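Local coordinates for protein beta-lactamase (Chitinophaga pinensis, PDB 6N36) that probably hydrolyses the amide bond of beta-lactam rings with a pair of zinc ions, as a member of the metallo-beta-lactamase superfamily, at residues V105-D109 / V153-H157; Y31-Y35 / Y230-K234. One frame throughout, in Å; residues are numbered along the deposited sequence. Where two conformers were deposited one is given.

Interaction 1: V105-D109 / V153-H157; sequences VNEKD and VMRQH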
loop_
_atom_site.group_PDB
_atom_site.type_symbol
_atom_site.label_atom_id
_atom_site.label_comp_id
_atom_site.label_asym_id
_atom_site.label_seq_id
_atom_site.Cartn_x
_atom_site.Cartn_y
_atom_site.Cartn_z
ATOM N N VAL A 105 -0.319 2.887 -11.803
ATOM C CA VAL A 105 -0.722 1.538 -11.317
ATOM C C VAL A 105 0.064 0.472 -12.071
ATOM O O VAL A 105 0.289 0.612 -13.297
ATOM C CB VAL A 105 -2.231 1.295 -11.380
ATOM C CG1 VAL A 105 -2.754 1.287 -12.798
ATOM C CG2 VAL A 105 -2.623 0.021 -10.637
ATOM N N ASN A 106 0.533 -0.505 -11.332
ATOM C CA ASN A 106 1.052 -1.777 -11.858
ATOM C C ASN A 106 0.154 -2.249 -12.998
ATOM O O ASN A 106 -1.026 -2.359 -12.837
ATOM C CB ASN A 106 1.137 -2.805 -10.731
ATOM C CG ASN A 106 1.908 -4.063 -11.056
ATOM O OD1 ASN A 106 1.992 -4.459 -12.219
ATOM N ND2 ASN A 106 2.339 -4.751 -10.027
ATOM N N GLU A 107 0.734 -2.488 -14.159
ATOM C CA GLU A 107 0.003 -2.989 -15.345
ATOM C C GLU A 107 -0.869 -4.182 -14.948
ATOM O O GLU A 107 -1.949 -4.294 -15.492
ATOM C CB GLU A 107 0.973 -3.401 -16.461
ATOM C CG GLU A 107 2.167 -4.202 -15.964
ATOM C CD GLU A 107 2.888 -5.092 -16.957
ATOM O OE1 GLU A 107 3.589 -6.035 -16.498
ATOM O OE2 GLU A 107 2.790 -4.826 -18.172
ATOM N N LYS A 108 -0.387 -5.006 -14.013
ATOM C CA LYS A 108 -1.066 -6.273 -13.659
ATOM C C LYS A 108 -2.329 -6.011 -12.813
ATOM O O LYS A 108 -3.126 -6.931 -12.702
ATOM C CB LYS A 108 -0.082 -7.213 -12.962
ATOM C CG LYS A 108 1.102 -7.651 -13.823
ATOM C CD LYS A 108 2.144 -8.444 -13.055
ATOM C CE LYS A 108 1.696 -9.849 -12.698
ATOM N NZ LYS A 108 1.765 -10.770 -13.875
ATOM N N ASP A 109 -2.470 -4.807 -12.212
ATOM C CA ASP A 109 -3.711 -4.458 -11.445
ATOM C C ASP A 109 -4.543 -3.411 -12.199
ATOM O O ASP A 109 -5.598 -3.002 -11.691
ATOM C CB ASP A 109 -3.434 -3.972 -10.015
ATOM C CG ASP A 109 -3.564 -5.027 -8.900
ATOM O OD1 ASP A 109 -3.920 -6.210 -9.220
ATOM O OD2 ASP A 109 -3.319 -4.658 -7.716
ATOM N N VAL A 153 10.956 3.592 -6.532
ATOM C CA VAL A 153 11.003 2.379 -7.382
ATOM C C VAL A 153 9.877 1.400 -7.013
ATOM O O VAL A 153 9.703 1.121 -5.818
ATOM C CB VAL A 153 12.379 1.723 -7.297
ATOM C CG1 VAL A 153 12.369 0.433 -8.108
ATOM C CG2 VAL A 153 13.466 2.674 -7.771
ATOM N N MET A 154 9.087 0.987 -7.994
ATOM C CA MET A 154 8.017 -0.032 -7.786
ATOM C C MET A 154 8.628 -1.428 -7.974
ATOM O O MET A 154 9.424 -1.605 -8.951
ATOM C CB MET A 154 6.846 0.163 -8.743
ATOM C CG MET A 154 5.707 -0.786 -8.420
ATOM S SD MET A 154 5.900 -2.409 -9.315
ATOM C CE MET A 154 5.054 -1.993 -10.812
ATOM N N ARG A 155 8.382 -2.354 -7.050
ATOM C CA ARG A 155 8.774 -3.756 -7.256
ATOM C C ARG A 155 7.514 -4.605 -7.283
ATOM O O ARG A 155 6.703 -4.474 -6.353
ATOM C CB ARG A 155 9.769 -4.265 -6.217
ATOM C CG ARG A 155 11.100 -3.527 -6.173
ATOM C CD ARG A 155 11.877 -3.593 -7.460
ATOM N NE ARG A 155 11.984 -4.903 -8.068
ATOM C CZ ARG A 155 12.987 -5.765 -7.879
ATOM N NH1 ARG A 155 13.963 -5.490 -7.025
ATOM N NH2 ARG A 155 12.929 -6.947 -8.468
ATOM N N GLN A 156 7.357 -5.448 -8.299
ATOM C CA GLN A 156 6.170 -6.315 -8.420
ATOM C C GLN A 156 6.274 -7.450 -7.401
ATOM O O GLN A 156 7.243 -8.228 -7.438
ATOM C CB GLN A 156 5.950 -6.844 -9.839
ATOM C CG GLN A 156 5.641 -5.759 -10.857
ATOM C CD GLN A 156 5.480 -6.374 -12.230
ATOM O OE1 GLN A 156 6.231 -7.300 -12.581
ATOM N NE2 GLN A 156 4.553 -5.856 -13.026
ATOM N N HIS A 157 5.262 -7.551 -6.545
ATOM C CA HIS A 157 5.163 -8.540 -5.452
ATOM C C HIS A 157 3.820 -9.237 -5.584
ATOM O O HIS A 157 2.987 -9.124 -4.706
ATOM C CB HIS A 157 5.455 -7.872 -4.117
ATOM C CG HIS A 157 6.867 -7.486 -3.978
ATOM N ND1 HIS A 157 7.271 -6.460 -3.154
ATOM C CD2 HIS A 157 8.000 -8.014 -4.531
ATOM C CE1 HIS A 157 8.567 -6.317 -3.267
ATOM N NE2 HIS A 157 9.067 -7.232 -4.106
#

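Interaction 2: Y31-Y35 / Y230-K234; sequences YIGTY and YELHK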
loop_
_atom_site.group_PDB
_atom_site.type_symbol
_atom_site.label_atom_id
_atom_site.label_comp_id
_atom_site.label_asym_id
_atom_site.label_seq_id
_atom_site.Cartn_x
_atom_site.Cartn_y
_atom_site.Cartn_z
ATOM N N TYR A 31 2.899 9.626 7.765
ATOM C CA TYR A 31 1.774 8.700 7.981
ATOM C C TYR A 31 0.499 9.534 8.077
ATOM O O TYR A 31 0.417 10.420 8.927
ATOM C CB TYR A 31 1.930 7.879 9.256
ATOM C CG TYR A 31 0.881 6.794 9.397
ATOM C CD1 TYR A 31 1.075 5.542 8.831
ATOM C CD2 TYR A 31 -0.341 7.023 10.040
ATOM C CE1 TYR A 31 0.125 4.560 8.924
ATOM C CE2 TYR A 31 -1.295 6.027 10.142
ATOM C CZ TYR A 31 -1.046 4.773 9.627
ATOM O OH TYR A 31 -1.972 3.770 9.676
ATOM N N ILE A 32 -0.483 9.314 7.224
ATOM C CA ILE A 32 -1.780 10.045 7.245
ATOM C C ILE A 32 -2.965 9.064 7.219
ATOM O O ILE A 32 -4.070 9.468 6.873
ATOM C CB ILE A 32 -1.866 11.074 6.107
ATOM C CG1 ILE A 32 -1.746 10.468 4.696
ATOM C CG2 ILE A 32 -0.839 12.161 6.347
ATOM C CD1 ILE A 32 -2.159 11.438 3.622
ATOM N N GLY A 33 -2.725 7.822 7.591
ATOM C CA GLY A 33 -3.736 6.772 7.528
ATOM C C GLY A 33 -4.606 6.719 8.759
ATOM O O GLY A 33 -4.644 7.646 9.548
ATOM N N THR A 34 -5.277 5.590 8.906
ATOM C CA THR A 34 -6.161 5.346 10.061
ATOM C C THR A 34 -5.437 4.469 11.083
ATOM O O THR A 34 -4.232 4.190 10.965
ATOM C CB THR A 34 -7.473 4.747 9.567
ATOM O OG1 THR A 34 -7.182 3.501 8.935
ATOM C CG2 THR A 34 -8.223 5.673 8.648
ATOM N N TYR A 35 -6.154 4.068 12.136
ATOM C CA TYR A 35 -5.520 3.183 13.143
ATOM C C TYR A 35 -4.906 1.969 12.435
ATOM O O TYR A 35 -3.831 1.567 12.839
ATOM C CB TYR A 35 -6.520 2.808 14.242
ATOM C CG TYR A 35 -5.894 2.088 15.412
ATOM C CD1 TYR A 35 -5.335 2.802 16.460
ATOM C CD2 TYR A 35 -5.884 0.713 15.481
ATOM C CE1 TYR A 35 -4.731 2.153 17.534
ATOM C CE2 TYR A 35 -5.263 0.048 16.525
ATOM C CZ TYR A 35 -4.693 0.778 17.552
ATOM O OH TYR A 35 -4.075 0.141 18.595
ATOM N N TYR A 230 3.259 -4.827 10.604
ATOM C CA TYR A 230 4.582 -4.269 10.988
ATOM C C TYR A 230 4.542 -3.755 12.416
ATOM O O TYR A 230 5.504 -3.097 12.784
ATOM C CB TYR A 230 5.073 -3.217 10.002
ATOM C CG TYR A 230 4.277 -1.943 9.895
ATOM C CD1 TYR A 230 3.006 -1.907 9.353
ATOM C CD2 TYR A 230 4.812 -0.742 10.332
ATOM C CE1 TYR A 230 2.296 -0.725 9.203
ATOM C CE2 TYR A 230 4.104 0.444 10.224
ATOM C CZ TYR A 230 2.838 0.462 9.658
ATOM O OH TYR A 230 2.103 1.610 9.529
ATOM N N GLU A 231 3.494 -4.087 13.177
ATOM C CA GLU A 231 3.378 -3.749 14.621
ATOM C C GLU A 231 3.510 -2.235 14.813
ATOM O O GLU A 231 4.208 -1.790 15.729
ATOM C CB GLU A 231 4.396 -4.596 15.384
ATOM C CG GLU A 231 4.014 -6.059 15.364
ATOM C CD GLU A 231 2.983 -6.493 16.393
ATOM O OE1 GLU A 231 2.062 -5.699 16.765
ATOM O OE2 GLU A 231 3.125 -7.637 16.870
ATOM N N LEU A 232 2.830 -1.429 13.980
ATOM C CA LEU A 232 2.842 0.040 14.121
ATOM C C LEU A 232 2.675 0.452 15.586
ATOM O O LEU A 232 3.425 1.308 15.988
ATOM C CB LEU A 232 1.713 0.665 13.292
ATOM C CG LEU A 232 1.485 2.164 13.457
ATOM C CD1 LEU A 232 2.719 2.971 13.113
ATOM C CD2 LEU A 232 0.279 2.581 12.607
ATOM N N HIS A 233 1.681 -0.092 16.278
ATOM C CA HIS A 233 1.231 0.454 17.581
ATOM C C HIS A 233 2.131 -0.067 18.684
ATOM O O HIS A 233 2.044 0.529 19.775
ATOM C CB HIS A 233 -0.222 0.112 17.824
ATOM C CG HIS A 233 -1.045 0.765 16.774
ATOM N ND1 HIS A 233 -1.094 2.125 16.658
ATOM C CD2 HIS A 233 -1.803 0.240 15.800
ATOM C CE1 HIS A 233 -1.869 2.433 15.619
ATOM N NE2 HIS A 233 -2.302 1.288 15.070
ATOM N N LYS A 234 3.056 -0.975 18.369
ATOM C CA LYS A 234 4.143 -1.310 19.331
ATOM C C LYS A 234 5.366 -0.431 19.076
ATOM O O LYS A 234 6.161 -0.250 20.039
ATOM C CB LYS A 234 4.467 -2.802 19.291
ATOM C CG LYS A 234 3.367 -3.674 19.878
ATOM C CD LYS A 234 3.635 -5.167 19.731
ATOM C CE LYS A 234 2.712 -6.009 20.589
ATOM N NZ LYS A 234 1.430 -6.308 19.918
HETATM O O HOH W 1 -0.954 1.185 9.293
#

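Interaction 1: V105-D109 / V153-H157
The polar part of this contact is a single side-chain hydrogen bond: Q156 NE2 donates to N106 OD1 over 3.0 Å, with an N-H...O angle of 147°. The two amide planes lie 22° apart although the side chains cross at about a right angle. NE2 is tilted from the carbonyl plane of N106, and OD1 in turn lies out of the amide plane of Q156, in keeping with the bent N-H...O angle. A second donor, the backbone N of K108, reaches the same OD1 at 3.0 Å from the opposite face of the N106 amide. This closes an Asx turn, and the same residues form a backbone turn in which D109 N bonds to N106 O at 2.9 Å. Gripped from two faces, the amide of N106 has its rotation largely fixed, and its ND2 has a further weak hydrogen bond to G163 O.

Van der Waals contacts complete the interface. With CG of M154 anti to the backbone N (chi1 -174°) and the chain bent beyond it, the thioether folds back to set CE 3.8 Å from N106 CG. In one of its two conformers, K108 crosses the amide end of Q156.

N106 ends strand 102-106 of one sheet, while M154 and Q156 belong to strand 150-156 of the other, with M154 also packing on F167. Side chains meeting between the two sheets in this way are part of the αβ/βα sandwich of the metallo-beta-lactamase fold.

Interaction 2: Y31-Y35 / Y230-K234
In the metallo-beta-lactamase fold, this contact joins the loop that follows strand 29-31 to the start of the short helix 232-235, with E231 at its N-cap position. The clearest evidence is an offset stack between the rings of Y35 and H233: their centroids are 3.7 Å apart and their planes only 8° from parallel. H233 NE2 lies over the centre of the tyrosine ring, while Y35 CZ lies over the centre of the imidazole.

The same histidine also makes a hydrogen bond, NE2 donating to the backbone O of Y35 at 2.7 Å with an N-H...O angle of 164°. The acceptor is almost exactly in the imidazole plane. Because CG of Y35 is anti to its backbone N (chi1 -171°), the phenol spreads over the imidazole while the carbonyl of the same residue meets the ring's N-H. Stack and bond together restrict both the tilt and the spin of the histidine ring, and Y20 meets that ring at a steep angle.

Deeper in, L232 CD2 packs obliquely on the Y31 ring, 3.9 Å from CZ, and Y230 OH comes within 3.6 Å of Y31 CE1. F23, from strand 23-26, touches both Y31 and L232. The hydroxyl of Y31 donates to T34 O at 2.6 Å, in the carbonyl plane, and bridges the loop internally. It accepts in turn from a water at 2.8 Å, and that water lies 3.1 Å from Y230 OH, linking the two tyrosines through their hydroxyls.

Overall arrangement
The two contacts lie on opposite sides of the chain's centre, their centres 23 Å apart and their nearest atoms about 14 Å apart. Interaction 1 is nested in sequence inside the loop closed by interaction 2, whose segments are 195 residues apart. Each uses both sheets, directly or through neighbours: 102-106 and 29-31 belong to the seven-stranded sheet, 150-156 to the five-stranded one, and Y230 packs on its edge strand 221-223. The side chain of N106 is about 13 Å from a bound zinc ion, that of Y230 about 11 Å. Neither contact supplies a zinc ligand (H83, H85, H160; D87, H88, H226), but in interaction 1 D109 hydrogen-bonds A84 N, between two ligands, and T161, next to H160.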